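Local coordinates for protein halogenase (PDB 3E1T) that is an FAD-dependent halogenase that probably installs the chlorine of the myxobacterial natural product chondrochloren, at residues V236-E239 against A240-I244; D373-F376 against W377-R380. All blocks are in the same frame, centred on the assembly; numbering follows the deposited sequence.

Interaction 1: residues V236-E239 against A240-I244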
loop_
_atom_site.group_PDB
_atom_site.type_symbol
_atom_site.label_atom_id
_atom_site.label_comp_id
_atom_site.label_asym_id
_atom_site.label_seq_id
_atom_site.Cartn_x
_atom_site.Cartn_y
_atom_site.Cartn_z
ATOM N N VAL A 236 -3.495 6.908 -14.609
ATOM C CA VAL A 236 -3.626 6.726 -16.058
ATOM C C VAL A 236 -2.578 5.709 -16.568
ATOM O O VAL A 236 -1.830 5.147 -15.772
ATOM C CB VAL A 236 -3.555 8.104 -16.800
ATOM C CG1 VAL A 236 -4.707 9.037 -16.346
ATOM C CG2 VAL A 236 -2.220 8.802 -16.570
ATOM N N SER A 237 -2.546 5.451 -17.876
ATOM C CA SER A 237 -1.591 4.510 -18.449
ATOM C C SER A 237 -0.162 5.041 -18.389
ATOM O O SER A 237 0.079 6.235 -18.575
ATOM C CB SER A 237 -1.952 4.173 -19.900
ATOM O OG SER A 237 -1.417 5.153 -20.784
ATOM N N ARG A 238 0.779 4.131 -18.146
ATOM C CA ARG A 238 2.207 4.426 -18.232
ATOM C C ARG A 238 2.570 5.106 -19.557
ATOM O O ARG A 238 3.432 5.981 -19.595
ATOM C CB ARG A 238 3.031 3.142 -18.055
ATOM C CG ARG A 238 4.507 3.404 -17.772
ATOM C CD ARG A 238 5.368 2.130 -17.758
ATOM N NE ARG A 238 6.674 2.413 -17.158
ATOM C CZ ARG A 238 7.715 2.917 -17.819
ATOM N NH1 ARG A 238 7.626 3.180 -19.117
ATOM N NH2 ARG A 238 8.853 3.157 -17.182
ATOM N N GLU A 239 1.904 4.699 -20.636
ATOM C CA GLU A 239 2.144 5.262 -21.978
ATOM C C GLU A 239 1.755 6.738 -22.075
ATOM O O GLU A 239 2.427 7.523 -22.749
ATOM C CB GLU A 239 1.400 4.452 -23.043
ATOM C CG GLU A 239 1.928 3.035 -23.237
ATOM C CD GLU A 239 1.731 2.161 -22.008
ATOM O OE1 GLU A 239 0.567 2.002 -21.569
ATOM O OE2 GLU A 239 2.744 1.637 -21.480
ATOM N N ALA A 240 0.675 7.107 -21.392
ATOM C CA ALA A 240 0.207 8.495 -21.353
ATOM C C ALA A 240 1.205 9.414 -20.662
ATOM O O ALA A 240 1.350 10.570 -21.050
ATOM C CB ALA A 240 -1.147 8.582 -20.667
ATOM N N ALA A 241 1.893 8.888 -19.651
ATOM C CA ALA A 241 2.864 9.655 -18.869
ATOM C C ALA A 241 4.000 10.212 -19.711
ATOM O O ALA A 241 4.461 11.329 -19.477
ATOM C CB ALA A 241 3.429 8.812 -17.745
ATOM N N GLU A 242 4.442 9.426 -20.689
ATOM C CA GLU A 242 5.578 9.794 -21.534
ATOM C C GLU A 242 5.235 10.964 -22.463
ATOM O O GLU A 242 5.990 11.279 -23.390
ATOM C CB GLU A 242 6.066 8.577 -22.336
ATOM C CG GLU A 242 6.331 7.325 -21.498
ATOM C CD GLU A 242 6.658 6.104 -22.348
ATOM O OE1 GLU A 242 6.085 5.019 -22.077
ATOM O OE2 GLU A 242 7.485 6.228 -23.286
ATOM N N ALA A 243 4.090 11.596 -22.198
ATOM C CA ALA A 243 3.629 12.783 -22.917
ATOM C C ALA A 243 2.866 13.754 -21.999
ATOM O O ALA A 243 2.216 14.693 -22.471
ATOM C CB ALA A 243 2.774 12.382 -24.116
ATOM N N ILE A 244 2.937 13.516 -20.692
ATOM C CA ILE A 244 2.452 14.480 -19.712
ATOM C C ILE A 244 3.620 15.311 -19.183
ATOM O O ILE A 244 3.421 16.274 -18.446
ATOM C CB ILE A 244 1.708 13.819 -18.513
ATOM C CG1 ILE A 244 2.694 13.177 -17.537
ATOM C CG2 ILE A 244 0.660 12.819 -18.987
ATOM C CD1 ILE A 244 2.407 13.503 -16.097
#
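A240 sits at the centre of this turn, its backbone NH received by the hydroxyl of S237. The bond from A240 N to S237 OG measures 2.9 Å with an N-H...O angle of 149°, and OG faces that NH because chi1 of 85° sets it between the backbone N and the carbonyl carbon of its own residue. The methyl CB of A240 lies 3.4 Å from S237 OG and 4.2 Å from V236 CG2, and Y255 of helix 248-257 also touches it; a methyl is small enough to sit between that helix and the end of the strand. S237 is thus the N-cap where strand 229-237 gives way to the short helix 238-241. Past the cap the turn is loosely bonded: A240 N also makes a weak bond to S237 O, A241 N has only weak bonds to S237 O and R238 O, and E242 N makes a weak hydrogen bond of 3.5 Å to E239 O. Replacing the serine by an alanine removes the capping acceptor and would probably leave the A240 NH with little beyond its weak bond to S237 O, making the start of the helix less well defined. E239, bent at chi2, bonds Q188 through OE2. E242 has its chain extended beyond CG, which brings OE1 to 3.8 Å from R238 NH1. This is a long salt bridge, with guanidinium and carboxylate planes 71° apart, and the stronger ionic partner of R238 is D285, which meets NE.

Interaction 2: residues D373-F376 against W377-R380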
loop_
_atom_site.group_PDB
_atom_site.type_symbol
_atom_site.label_atom_id
_atom_site.label_comp_id
_atom_site.label_asym_id
_atom_site.label_seq_id
_atom_site.Cartn_x
_atom_site.Cartn_y
_atom_site.Cartn_z
ATOM N N ASP A 373 -15.035 2.135 -25.315
ATOM C CA ASP A 373 -14.187 2.957 -26.180
ATOM C C ASP A 373 -12.914 3.481 -25.496
ATOM O O ASP A 373 -12.219 4.348 -26.031
ATOM C CB ASP A 373 -15.000 4.078 -26.848
ATOM C CG ASP A 373 -15.507 5.119 -25.874
ATOM O OD1 ASP A 373 -15.584 4.861 -24.649
ATOM O OD2 ASP A 373 -15.837 6.229 -26.349
ATOM N N SER A 374 -12.603 2.918 -24.324
ATOM C CA SER A 374 -11.409 3.288 -23.575
ATOM C C SER A 374 -10.267 2.326 -23.856
ATOM O O SER A 374 -10.402 1.126 -23.644
ATOM C CB SER A 374 -11.686 3.302 -22.067
ATOM O OG SER A 374 -10.496 3.591 -21.348
ATOM N N TYR A 375 -9.142 2.859 -24.320
ATOM C CA TYR A 375 -7.945 2.043 -24.465
ATOM C C TYR A 375 -7.463 1.545 -23.091
ATOM O O TYR A 375 -7.145 0.373 -22.955
ATOM C CB TYR A 375 -6.837 2.766 -25.251
ATOM C CG TYR A 375 -5.461 2.133 -25.111
ATOM C CD1 TYR A 375 -5.240 0.786 -25.422
ATOM C CD2 TYR A 375 -4.384 2.883 -24.642
ATOM C CE1 TYR A 375 -3.977 0.201 -25.267
ATOM C CE2 TYR A 375 -3.124 2.319 -24.494
ATOM C CZ TYR A 375 -2.923 0.977 -24.807
ATOM O OH TYR A 375 -1.650 0.438 -24.645
ATOM N N PHE A 376 -7.470 2.428 -22.093
ATOM C CA PHE A 376 -7.019 2.110 -20.728
ATOM C C PHE A 376 -7.792 0.920 -20.145
ATOM O O PHE A 376 -7.191 -0.074 -19.738
ATOM C CB PHE A 376 -7.124 3.363 -19.833
ATOM C CG PHE A 376 -6.713 3.144 -18.380
ATOM C CD1 PHE A 376 -5.438 3.511 -17.940
ATOM C CD2 PHE A 376 -7.609 2.597 -17.451
ATOM C CE1 PHE A 376 -5.059 3.321 -16.588
ATOM C CE2 PHE A 376 -7.229 2.396 -16.097
ATOM C CZ PHE A 376 -5.962 2.765 -15.676
ATOM N N TRP A 377 -9.120 1.004 -20.123
ATOM C CA TRP A 377 -9.933 -0.082 -19.565
ATOM C C TRP A 377 -9.935 -1.358 -20.403
ATOM O O TRP A 377 -9.905 -2.464 -19.850
ATOM C CB TRP A 377 -11.352 0.402 -19.238
ATOM C CG TRP A 377 -11.312 1.479 -18.231
ATOM C CD1 TRP A 377 -11.422 2.825 -18.458
ATOM C CD2 TRP A 377 -11.070 1.323 -16.829
ATOM N NE1 TRP A 377 -11.285 3.510 -17.279
ATOM C CE2 TRP A 377 -11.067 2.612 -16.264
ATOM C CE3 TRP A 377 -10.872 0.215 -15.992
ATOM C CZ2 TRP A 377 -10.881 2.832 -14.893
ATOM C CZ3 TRP A 377 -10.679 0.438 -14.635
ATOM C CH2 TRP A 377 -10.676 1.737 -14.103
ATOM N N SER A 378 -9.936 -1.224 -21.730
ATOM C CA SER A 378 -9.914 -2.415 -22.596
ATOM C C SER A 378 -8.643 -3.261 -22.407
ATOM O O SER A 378 -8.679 -4.475 -22.561
ATOM C CB SER A 378 -10.072 -2.036 -24.067
ATOM O OG SER A 378 -8.896 -1.384 -24.537
ATOM N N ALA A 379 -7.535 -2.610 -22.065
ATOM C CA ALA A 379 -6.272 -3.311 -21.806
ATOM C C ALA A 379 -6.137 -3.829 -20.364
ATOM O O ALA A 379 -5.150 -4.496 -20.032
ATOM C CB ALA A 379 -5.097 -2.410 -22.154
ATOM N N ARG A 380 -7.095 -3.493 -19.508
ATOM C CA ARG A 380 -7.093 -3.960 -18.122
ATOM C C ARG A 380 -8.282 -4.876 -17.839
ATOM O O ARG A 380 -9.151 -4.593 -17.002
ATOM C CB ARG A 380 -6.981 -2.782 -17.157
ATOM C CG ARG A 380 -5.568 -2.182 -17.176
ATOM C CD ARG A 380 -5.568 -0.702 -16.867
ATOM N NE ARG A 380 -4.226 -0.108 -16.977
ATOM C CZ ARG A 380 -3.639 0.256 -18.112
ATOM N NH1 ARG A 380 -4.262 0.097 -19.273
ATOM N NH2 ARG A 380 -2.423 0.794 -18.096
#
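S374 OG has two hydrogen-bond partners: it accepts the NH of W377 in a 3.2 Å bond that is almost straight at 178°, and it is hydrogen-bonded to the carbonyl O of Q216. Serine suits this place, since one hydroxyl can cap a helix and still give its proton to a loop. With OG anti to the backbone N, the hydroxyl reaches forward over the first turn, where it also lies 3.1 Å from W377 CD1. S374 is the N-cap of the short helix 375-378, and behind it the backbone bond from S378 N to S374 O, 3.1 Å, is followed by that from A379 N to Y375 O. The hydroxyl of S378 folds back on the same turn, within hydrogen-bonding distance of both carbonyls, S374 O and Y375 O.

The ring of F376 has R380 over one face and the indole of W377 at its edge. With W377 it forms an edge-to-face pair, planes at 72°, in which F376 CD2 lies over the middle of the indole, at the bond its two rings share; the centroids of the F376 ring and the five-membered ring of W377 are 5.0 Å apart. W377 NE1 bonds the carbonyl of F215 and W83 meets the indole edge-to-face, which together limit how it can turn. The guanidinium of R380 is stacked flat on F376 at 4.0 Å between centres as a cation-pi contact, while R380 CD adds a CH-pi contact 3.7 Å from the ring centroid. R380 NH1 bonds F376 O at 3.0 Å, in the carbonyl plane and on a lone pair. An arginine serves here because its flat head can cover the ring while an N-H reaches the carbonyl of the same residue.

Along the chain, interaction 1 comes first: residues 236-244 carry strand 229-237 of the mixed sheet into the turn of helix 238-241, which leads on toward helix 248-257. Interaction 2 follows after more than a hundred residues, past the long helix 340-368, in the short helix 375-378. Each closes only a local turn, and the two are in series, neither nested nor crossed. In space they meet, since the F376 ring rests on the end of the strand, its CE1 being 3.4 Å from V236 C. R380 also touches S237, and Q188 is shared, bonding E239 of the first turn and, weakly, R380 of the second.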